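Local coordinates for pyruvate kinase (PDB 6QXL), which probably catalyses the last step of glycolysis, transferring phosphate from phosphoenolpyruvate to ADP to give pyruvate and ATP, at residues D90-T96 / T104-I110. Sequence-based numbering, arbitrary orientation.
Sequences DKFRFST and TQEVVGI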
ATOM      1  N   ASP A  90      46.322 -25.567  21.574  1.00 42.54           N
ATOM      2  CA  ASP A  90      46.867 -26.876  21.245  1.00 45.89           C
ATOM      3  C   ASP A  90      47.067 -27.036  19.743  1.00 45.95           C
ATOM      4  O   ASP A  90      46.410 -26.383  18.926  1.00 47.88           O
ATOM      5  CB  ASP A  90      45.955 -28.016  21.723  1.00 52.47           C
ATOM      6  CG  ASP A  90      45.919 -28.165  23.241  1.00 62.56           C
ATOM      7  OD1 ASP A  90      46.495 -27.287  23.930  1.00 68.46           O
ATOM      8  OD2 ASP A  90      45.290 -29.134  23.734  1.00 59.87           O
ATOM      9  N   LYS A  91      47.988 -27.921  19.383  1.00 41.58           N
ATOM     10  CA  LYS A  91      48.258 -28.256  17.996  1.00 37.14           C
ATOM     11  C   LYS A  91      47.601 -29.583  17.677  1.00 37.89           C
ATOM     12  O   LYS A  91      47.532 -30.487  18.526  1.00 38.38           O
ATOM     13  CB  LYS A  91      49.743 -28.355  17.747  1.00 38.75           C
ATOM     14  CG  LYS A  91      50.523 -27.096  18.106  1.00 43.91           C
ATOM     15  CD  LYS A  91      50.117 -25.847  17.318  1.00 49.68           C
ATOM     16  CE  LYS A  91      51.189 -24.783  17.623  1.00 50.98           C
ATOM     17  NZ  LYS A  91      50.756 -23.528  17.022  1.00 55.08           N
ATOM     18  N   PHE A  92      47.081 -29.695  16.461  1.00 39.28           N
ATOM     19  CA  PHE A  92      46.355 -30.881  16.070  1.00 35.85           C
ATOM     20  C   PHE A  92      46.426 -31.077  14.568  1.00 37.75           C
ATOM     21  O   PHE A  92      46.470 -30.108  13.816  1.00 44.90           O
ATOM     22  CB  PHE A  92      44.912 -30.815  16.552  1.00 34.22           C
ATOM     23  CG  PHE A  92      44.196 -32.114  16.497  1.00 32.62           C
ATOM     24  CD1 PHE A  92      44.425 -33.055  17.483  1.00 32.25           C
ATOM     25  CD2 PHE A  92      43.337 -32.426  15.450  1.00 33.09           C
ATOM     26  CE1 PHE A  92      43.792 -34.305  17.427  1.00 32.37           C
ATOM     27  CE2 PHE A  92      42.700 -33.653  15.395  1.00 35.50           C
ATOM     28  CZ  PHE A  92      42.928 -34.596  16.394  1.00 32.91           C
ATOM     29  N   ARG A  93      46.419 -32.337  14.147  1.00 34.99           N
ATOM     30  CA  ARG A  93      46.616 -32.676  12.745  1.00 34.76           C
ATOM     31  C   ARG A  93      45.553 -33.619  12.227  1.00 34.45           C
ATOM     32  O   ARG A  93      45.120 -34.537  12.932  1.00 34.53           O
ATOM     33  CB  ARG A  93      47.980 -33.352  12.558  1.00 38.96           C
ATOM     34  CG  ARG A  93      49.165 -32.440  12.712  1.00 45.17           C
ATOM     35  CD  ARG A  93      50.471 -33.204  12.485  1.00 48.94           C
ATOM     36  NE  ARG A  93      50.722 -34.258  13.450  1.00 50.65           N
ATOM     37  CZ  ARG A  93      50.959 -35.562  13.164  1.00 48.81           C
ATOM     38  NH1 ARG A  93      50.898 -36.023  11.931  1.00 41.23           N
ATOM     39  NH2 ARG A  93      51.208 -36.419  14.126  1.00 52.12           N
ATOM     40  N   PHE A  94      45.179 -33.394  10.974  1.00 30.17           N
ATOM     41  CA  PHE A  94      44.292 -34.279  10.239  1.00 29.02           C
ATOM     42  C   PHE A  94      45.127 -34.905   9.112  1.00 30.73           C
ATOM     43  O   PHE A  94      45.635 -34.164   8.271  1.00 27.67           O
ATOM     44  CB  PHE A  94      43.127 -33.495   9.664  1.00 26.95           C
ATOM     45  CG  PHE A  94      42.318 -32.772  10.696  1.00 25.65           C
ATOM     46  CD1 PHE A  94      41.363 -33.439  11.430  1.00 25.43           C
ATOM     47  CD2 PHE A  94      42.524 -31.418  10.945  1.00 25.77           C
ATOM     48  CE1 PHE A  94      40.640 -32.789  12.397  1.00 26.74           C
ATOM     49  CE2 PHE A  94      41.786 -30.776  11.933  1.00 25.08           C
ATOM     50  CZ  PHE A  94      40.841 -31.474  12.648  1.00 25.55           C
ATOM     51  N   SER A  95      45.264 -36.243   9.112  1.00 29.06           N
ATOM     52  CA  SER A  95      46.195 -36.884   8.193  1.00 31.99           C
ATOM     53  C   SER A  95      45.561 -38.024   7.436  1.00 33.07           C
ATOM     54  O   SER A  95      44.984 -38.980   8.056  1.00 36.01           O
ATOM     55  CB  SER A  95      47.454 -37.418   8.925  1.00 34.99           C
ATOM     56  OG  SER A  95      48.368 -38.007   8.008  1.00 37.52           O
ATOM     57  N   THR A  96      45.745 -38.034   6.131  1.00 34.61           N
ATOM     58  CA  THR A  96      45.300 -39.141   5.298  1.00 35.20           C
ATOM     59  C   THR A  96      46.185 -40.347   5.427  1.00 32.77           C
ATOM     60  O   THR A  96      45.768 -41.452   5.110  1.00 35.89           O
ATOM     61  CB  THR A  96      45.247 -38.728   3.808  1.00 33.46           C
ATOM     62  OG1 THR A  96      46.525 -38.314   3.406  1.00 32.42           O
ATOM     63  CG2 THR A  96      44.214 -37.594   3.592  1.00 36.34           C
ATOM     64  N   THR A 104      45.102 -40.006  18.219  1.00 31.47           N
ATOM     65  CA  THR A 104      45.710 -39.643  19.481  1.00 31.81           C
ATOM     66  C   THR A 104      45.338 -38.224  19.827  1.00 34.31           C
ATOM     67  O   THR A 104      44.542 -37.590  19.146  1.00 36.58           O
ATOM     68  CB  THR A 104      47.249 -39.744  19.380  1.00 32.14           C
ATOM     69  OG1 THR A 104      47.745 -38.627  18.619  1.00 33.89           O
ATOM     70  CG2 THR A 104      47.653 -41.069  18.740  1.00 33.68           C
ATOM     71  N   GLN A 105      45.936 -37.717  20.892  1.00 40.42           N
ATOM     72  CA  GLN A 105      45.774 -36.341  21.317  1.00 39.49           C
ATOM     73  C   GLN A 105      46.364 -35.328  20.328  1.00 39.66           C
ATOM     74  O   GLN A 105      46.087 -34.139  20.436  1.00 40.02           O
ATOM     75  CB  GLN A 105      46.496 -36.238  22.699  1.00 42.11           C
ATOM     76  CG  GLN A 105      46.489 -34.884  23.384  1.00 47.48           C
ATOM     77  CD  GLN A 105      45.152 -34.534  23.978  1.00 51.01           C
ATOM     78  OE1 GLN A 105      44.358 -35.412  24.449  1.00 51.16           O
ATOM     79  NE2 GLN A 105      44.843 -33.235  23.949  1.00 57.18           N
ATOM     80  N   GLU A 106      47.195 -35.791  19.380  1.00 38.90           N
ATOM     81  CA  GLU A 106      47.880 -34.902  18.458  1.00 40.47           C
ATOM     82  C   GLU A 106      47.456 -35.040  17.003  1.00 36.81           C
ATOM     83  O   GLU A 106      47.677 -34.121  16.194  1.00 36.72           O
ATOM     84  CB  GLU A 106      49.378 -35.109  18.535  1.00 47.62           C
ATOM     85  CG  GLU A 106      49.990 -34.822  19.899  1.00 53.64           C
ATOM     86  CD  GLU A 106      51.379 -35.432  20.046  1.00 64.76           C
ATOM     87  OE1 GLU A 106      52.162 -35.159  19.114  1.00 68.79           O
ATOM     88  OE2 GLU A 106      51.678 -36.186  21.041  1.00 73.32           O
ATOM     89  N   VAL A 107      46.861 -36.171  16.629  1.00 34.19           N
ATOM     90  CA  VAL A 107      46.509 -36.411  15.249  1.00 35.03           C
ATOM     91  C   VAL A 107      45.379 -37.413  15.160  1.00 34.18           C
ATOM     92  O   VAL A 107      45.293 -38.323  15.981  1.00 35.57           O
ATOM     93  CB  VAL A 107      47.746 -36.911  14.423  1.00 35.86           C
ATOM     94  CG1 VAL A 107      48.291 -38.213  14.994  1.00 33.16           C
ATOM     95  CG2 VAL A 107      47.384 -37.090  12.969  1.00 37.51           C
ATOM     96  N   VAL A 108      44.545 -37.250  14.136  1.00 32.87           N
ATOM     97  CA  VAL A 108      43.538 -38.241  13.773  1.00 32.32           C
ATOM     98  C   VAL A 108      43.568 -38.405  12.258  1.00 31.19           C
ATOM     99  O   VAL A 108      43.960 -37.494  11.523  1.00 34.78           O
ATOM    100  CB  VAL A 108      42.122 -37.836  14.263  1.00 33.49           C
ATOM    101  CG1 VAL A 108      41.596 -36.596  13.514  1.00 34.10           C
ATOM    102  CG2 VAL A 108      41.129 -38.992  14.131  1.00 34.74           C
ATOM    103  N   GLY A 109      43.167 -39.575  11.806  1.00 30.56           N
ATOM    104  CA  GLY A 109      43.055 -39.856  10.405  1.00 34.20           C
ATOM    105  C   GLY A 109      41.788 -39.348   9.781  1.00 36.61           C
ATOM    106  O   GLY A 109      40.864 -38.945  10.487  1.00 33.16           O
ATOM    107  N   ILE A 110      41.752 -39.327   8.456  1.00 40.86           N
ATOM    108  CA  ILE A 110      40.556 -38.921   7.736  1.00 47.78           C
ATOM    109  C   ILE A 110      40.534 -39.638   6.380  1.00 50.36           C
ATOM    110  O   ILE A 110      41.580 -39.706   5.656  1.00 48.13           O
ATOM    111  CB  ILE A 110      40.583 -37.423   7.515  1.00 46.56           C
ATOM    112  CG1 ILE A 110      41.983 -37.044   6.988  1.00 48.13           C
ATOM    113  CG2 ILE A 110      40.156 -36.563   8.648  1.00 50.11           C
ATOM    114  CD1 ILE A 110      42.202 -35.642   6.472  1.00 49.12           C
TER
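Arg93 and Val107 pair at the start of a short parallel match between strands 91-95 and 107-109, whose axes diverge by 18°. Arg93 is gripped through both backbone polar atoms: its N donates to Glu106 O at 3.0 Å, a bent bond, and its O accepts from Val108 N at 3.0 Å in a straighter one. Ser95 continues the pattern, its N bonded to Val108 O at 3.0 Å and its O weakly to Ile110 N. CA-H...O contacts fill in between, such as Gly109 CA to Ser95 O at 3.2 Å.

On one face of the sheet the Arg93 guanidinium lies over the Val107 side chain, Val107 CB sitting 3.5 Å from the guanidinium plane, toward the rim; a bend at chi3 (-63°) folds the group back, and Glu143 forms a salt bridge with NH1. On the other face, Val108 CG1 meets the rim of Phe92, 3.7 Å from CE2, and also touches CD1 of Phe94, while Ile110 CD1 reaches Phe94 CB. Phe92 leans across the neighbouring strand because its chi1 of -165° sets CG opposite the backbone N; one ring face rests on Val107 CA.

Thr104 OG1 shapes the entry to strand 107-109 as an ST turn and ST motif, accepting from Glu106 N at 3.0 Å and Val107 N at 3.3 Å. Met134 packs on both phenylalanines, and Ile76 on Phe94 and Val108. Strand 143-148 pairs antiparallel along the far edge of 91-95, placing this parallel pair at one end of the mixed sheet in pyruvate kinase's B domain, the small beta domain inserted in the TIM barrel.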